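PDB 5WCK: FEZ-1 protein from Fluoribacter gormanii, which binds two zinc ions and, as a subclass B3 metallo-beta-lactamase, probably hydrolyses the beta-lactam ring of antibiotics. Local coordinates for residues A[92-97]-A[143-148]; A[96-101]-A[122-127]. The protein carries 2 engineered substitutions. All coordinates share one frame; numbering follows the deposited sequence.

How the contacts relate
From the N terminus, the chain runs up strand 90-94 and leads into helix 95-103. A loop then leads to residues 122-127, which enter the edge strand 126-128 beside strand 90-94. Contact 2 closes this inner loop and completes a beta-alpha-beta unit. The chain next crosses to the five-stranded sheet, where strand 139-145 returns to face the end of strand 90-94. Contact 1 closes this longer loop, so contact 2 falls within its span. Glu96 and Asp97 belong to both. Contact 1 ties the two sheets together. Contact 2 packs the helix on the loop entering the edge strand 126-128.

Contact 1: A[92-97]-A[143-148]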
# COMPACT_ATOMS: atom_id res chain seq x y z
N MET A 92 -0.32 11.86 -5.08
CA MET A 92 -0.10 11.26 -6.38
C MET A 92 -0.74 9.87 -6.36
O MET A 92 -0.52 9.08 -5.43
CB MET A 92 1.40 11.15 -6.70
CG MET A 92 2.15 12.44 -6.46
SD MET A 92 3.85 12.32 -7.06
CE MET A 92 4.42 13.96 -6.61
N VAL A 93 -1.52 9.57 -7.40
CA VAL A 93 -2.40 8.39 -7.45
C VAL A 93 -2.38 7.82 -8.88
O VAL A 93 -2.46 8.54 -9.88
CB VAL A 93 -3.83 8.70 -6.99
CG1 VAL A 93 -4.73 7.48 -7.13
CG2 VAL A 93 -3.89 9.24 -5.58
N MET A 94 -2.29 6.48 -8.98
CA MET A 94 -2.40 5.73 -10.22
C MET A 94 -3.73 6.09 -10.93
O MET A 94 -4.79 6.04 -10.32
CB MET A 94 -2.38 4.23 -9.92
CG MET A 94 -2.26 3.32 -11.13
SD MET A 94 -0.75 3.47 -12.13
CE MET A 94 0.43 2.73 -10.99
N ASP A 95 -3.61 6.40 -12.23
CA ASP A 95 -4.67 6.82 -13.14
C ASP A 95 -5.98 6.08 -12.85
O ASP A 95 -7.02 6.72 -12.62
CB ASP A 95 -4.19 6.65 -14.58
CG ASP A 95 -5.12 7.23 -15.64
OD1 ASP A 95 -5.96 8.09 -15.29
OD2 ASP A 95 -4.94 6.86 -16.82
N GLU A 96 -5.93 4.75 -12.87
CA GLU A 96 -7.15 3.94 -12.80
C GLU A 96 -7.88 4.07 -11.47
O GLU A 96 -9.10 3.72 -11.41
CB GLU A 96 -6.81 2.47 -13.06
CG GLU A 96 -6.42 2.15 -14.51
CD GLU A 96 -4.99 2.46 -14.97
OE1 GLU A 96 -4.17 3.05 -14.19
OE2 GLU A 96 -4.68 2.14 -16.15
N ASP A 97 -7.22 4.56 -10.40
CA ASP A 97 -7.87 4.77 -9.11
C ASP A 97 -8.25 6.24 -8.81
O ASP A 97 -8.82 6.51 -7.78
CB ASP A 97 -7.01 4.24 -7.97
CG ASP A 97 -7.30 2.80 -7.58
OD1 ASP A 97 -8.22 2.17 -8.17
OD2 ASP A 97 -6.56 2.31 -6.69
N ALA A 143 6.09 2.92 -9.33
CA ALA A 143 4.69 2.52 -9.24
C ALA A 143 4.42 1.39 -10.23
O ALA A 143 4.58 1.57 -11.44
CB ALA A 143 3.81 3.70 -9.53
N HIS A 144 4.05 0.22 -9.73
CA HIS A 144 3.67 -0.89 -10.58
C HIS A 144 2.16 -1.09 -10.49
O HIS A 144 1.63 -1.30 -9.40
CB HIS A 144 4.38 -2.19 -10.21
CG HIS A 144 5.87 -2.08 -10.24
ND1 HIS A 144 6.62 -2.43 -11.34
CD2 HIS A 144 6.73 -1.62 -9.31
CE1 HIS A 144 7.90 -2.24 -11.05
NE2 HIS A 144 7.99 -1.74 -9.83
N LEU A 145 1.49 -1.04 -11.64
CA LEU A 145 0.07 -1.32 -11.68
C LEU A 145 -0.12 -2.83 -11.51
O LEU A 145 0.28 -3.63 -12.38
CB LEU A 145 -0.51 -0.81 -13.00
CG LEU A 145 -2.00 -1.01 -13.22
CD1 LEU A 145 -2.83 -0.38 -12.15
CD2 LEU A 145 -2.40 -0.47 -14.58
N THR A 146 -0.77 -3.20 -10.41
CA THR A 146 -1.13 -4.57 -10.11
C THR A 146 -2.62 -4.58 -9.81
O THR A 146 -3.04 -4.63 -8.66
CB THR A 146 -0.29 -5.11 -8.94
OG1 THR A 146 -0.43 -4.31 -7.77
CG2 THR A 146 1.17 -5.21 -9.35
N PRO A 147 -3.44 -4.49 -10.87
CA PRO A 147 -4.87 -4.27 -10.70
C PRO A 147 -5.66 -5.54 -10.38
O PRO A 147 -5.14 -6.66 -10.43
CB PRO A 147 -5.26 -3.72 -12.08
CG PRO A 147 -4.37 -4.49 -13.03
CD PRO A 147 -3.06 -4.61 -12.29
N GLY A 148 -6.92 -5.32 -10.02
CA GLY A 148 -7.87 -6.37 -9.67
C GLY A 148 -8.57 -6.05 -8.37
O GLY A 148 -9.80 -5.83 -8.34
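Apolar packing carries most of this contact, and Met94 is at its centre. The residue ends strand 90-94 and points toward strand 139-145. Its CG is anti to the backbone N (chi1 -171°). The chain then bends at both chi2 and chi3, which folds the methyl back across the second strand. Met94 CE comes to 3.8 Å from Ala143 CB and lies 4.0 Å from Leu145 N. Higher up the same side chain, Met94 CG touches Leu145 CD1 at 3.9 Å. The Met94 and Leu145 chains cross obliquely. Thr154 of the neighbouring strand 154-162 touches both Met94 and Ala143.

The second kind of contact sets a carboxylate against a methyl. Leu145 extends with CG anti to its backbone N, and its CD2 meets the end of Glu96. Glu96 OE2 is 3.8 Å from Leu145 CD2, and the two chains cross at about a right angle. The Glu96 chain also touches Arg151.

No hydrogen bond joins the segments. Leu145 N bonds Asp130 OD1 instead. Asp97 N bonds Met94 O (2.8 Å) in the turn after the strand.

The axes of segments 92-94 and 143-145 come within 9.1 Å, their directions 27° from parallel. That spacing and the side-chain contacts fit the interface between the two sheets of the metallo-beta-lactamase alpha-beta/beta-alpha sandwich. The chemistry implies cohesion by dispersion and burial of apolar surface, with Glu96 at a partly exposed margin.

Contact 2: A[96-101]-A[122-127]; sequences EDVSVI and STVDKV
Val98 and Val124 both have CG1 anti to the backbone N and CG2 anti to the carbonyl carbon (chi1 168° and 169°). Val127 takes the same rotamer. Ile101 has its CG2 branch anti to the backbone N, with CG1 anti to the carbonyl carbon (chi1 -64°). Ser122 OG sits in the crowded position between the backbone N and the carbonyl carbon. These torsions bring methyl groups and one hydroxyl to the interface between helix 95-103 and the chain leading into strand 126-128.

Ile101 CG2 does two jobs. Ile101 CG2 touches Val124 CG2 at 3.9 Å, with the two side chains crossing at about a right angle. Ile101 CG2 also meets Ser122 OG at 3.4 Å, a close packing of methyl against hydroxyl. One helical turn earlier, Val98 splits its branches between two valines. Val98 CG2 reaches Val127 CG2 at 4.1 Å, again with the chains roughly perpendicular. Val98 CG1 lies 4.3 Å from Val124 CG2, a looser touch.

A single water bridges the polar groups. The water donates to Ile101 O at 2.8 Å and accepts from Ser122 OG at 2.9 Å. The Ser122 hydroxyl therefore directs its proton to the water, not to the helix.

Tyr91 of strand 90-94 touches both Ile101 and Ser122, while Val93 touches Val124. Ile101 also meets Ile69 and Ala72, and its side chain is about 8 Å from those of the zinc ligands His73 and His76. The contact packs the helix against the returning chain of the beta-alpha-beta unit 90-94, 95-103, 126-128. Its chemistry implies association through the methyl groups of branched side chains, with no direct hydrogen bond across it and one water linking a helix carbonyl to the buried serine.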
# COMPACT_ATOMS: atom_id res chain seq x y z
N GLU A 96 -5.93 4.75 -12.87
CA GLU A 96 -7.15 3.94 -12.80
C GLU A 96 -7.88 4.07 -11.47
O GLU A 96 -9.10 3.72 -11.41
CB GLU A 96 -6.81 2.47 -13.06
CG GLU A 96 -6.42 2.15 -14.51
CD GLU A 96 -4.99 2.46 -14.97
OE1 GLU A 96 -4.17 3.05 -14.19
OE2 GLU A 96 -4.68 2.14 -16.15
N ASP A 97 -7.22 4.56 -10.40
CA ASP A 97 -7.87 4.77 -9.11
C ASP A 97 -8.25 6.24 -8.81
O ASP A 97 -8.82 6.51 -7.78
CB ASP A 97 -7.01 4.24 -7.97
CG ASP A 97 -7.30 2.80 -7.58
OD1 ASP A 97 -8.22 2.17 -8.17
OD2 ASP A 97 -6.56 2.31 -6.69
N VAL A 98 -7.94 7.17 -9.72
CA VAL A 98 -8.17 8.61 -9.49
C VAL A 98 -9.66 8.88 -9.30
O VAL A 98 -10.03 9.63 -8.38
CB VAL A 98 -7.56 9.46 -10.60
CG1 VAL A 98 -8.04 10.91 -10.52
CG2 VAL A 98 -6.03 9.38 -10.55
N SER A 99 -10.52 8.25 -10.12
CA SER A 99 -11.96 8.52 -10.01
C SER A 99 -12.45 8.21 -8.58
O SER A 99 -13.26 8.95 -8.00
CB SER A 99 -12.75 7.74 -11.02
OG SER A 99 -14.13 7.91 -10.79
N VAL A 100 -12.00 7.09 -8.01
CA VAL A 100 -12.44 6.74 -6.67
C VAL A 100 -11.97 7.78 -5.64
O VAL A 100 -12.72 8.15 -4.74
CB VAL A 100 -12.01 5.32 -6.29
CG1 VAL A 100 -12.24 5.03 -4.83
CG2 VAL A 100 -12.73 4.31 -7.16
N ILE A 101 -10.73 8.24 -5.77
CA ILE A 101 -10.22 9.24 -4.83
C ILE A 101 -11.02 10.55 -4.96
O ILE A 101 -11.42 11.12 -3.95
CB ILE A 101 -8.70 9.42 -5.03
CG1 ILE A 101 -7.94 8.14 -4.70
CG2 ILE A 101 -8.19 10.61 -4.22
CD1 ILE A 101 -8.21 7.58 -3.33
N SER A 122 -10.84 14.41 -2.20
CA SER A 122 -9.62 15.17 -2.28
C SER A 122 -9.28 15.33 -3.77
O SER A 122 -9.89 14.69 -4.62
CB SER A 122 -8.53 14.50 -1.49
OG SER A 122 -8.26 13.25 -2.07
N THR A 123 -8.33 16.21 -4.06
CA THR A 123 -7.82 16.32 -5.40
C THR A 123 -6.47 15.62 -5.47
O THR A 123 -5.73 15.55 -4.49
CB THR A 123 -7.73 17.79 -5.82
OG1 THR A 123 -6.88 18.44 -4.88
CG2 THR A 123 -9.08 18.48 -5.83
N VAL A 124 -6.17 15.13 -6.67
CA VAL A 124 -4.91 14.48 -6.98
C VAL A 124 -4.01 15.50 -7.68
O VAL A 124 -4.35 16.05 -8.73
CB VAL A 124 -5.17 13.21 -7.80
CG1 VAL A 124 -3.89 12.62 -8.39
CG2 VAL A 124 -5.93 12.18 -6.98
N ASP A 125 -2.81 15.67 -7.13
CA ASP A 125 -1.84 16.64 -7.67
C ASP A 125 -1.05 16.08 -8.87
O ASP A 125 -0.65 16.84 -9.76
CB ASP A 125 -0.92 17.10 -6.54
CG ASP A 125 -1.71 17.83 -5.47
OD1 ASP A 125 -2.30 18.87 -5.82
OD2 ASP A 125 -1.77 17.34 -4.33
N LYS A 126 -0.80 14.76 -8.91
CA LYS A 126 -0.16 14.17 -10.04
C LYS A 126 -0.75 12.78 -10.28
O LYS A 126 -0.74 11.93 -9.40
CB LYS A 126 1.35 14.04 -9.89
CG LYS A 126 2.06 13.64 -11.17
CD LYS A 126 3.58 13.65 -11.11
CE LYS A 126 4.19 13.28 -12.45
NZ LYS A 126 5.67 13.21 -12.44
N VAL A 127 -1.24 12.57 -11.50
CA VAL A 127 -1.75 11.29 -11.92
C VAL A 127 -0.58 10.41 -12.37
O VAL A 127 0.22 10.80 -13.23
CB VAL A 127 -2.77 11.45 -13.05
CG1 VAL A 127 -3.24 10.10 -13.56
CG2 VAL A 127 -3.94 12.30 -12.59
O HOH W 1 -10.22 11.23 -1.45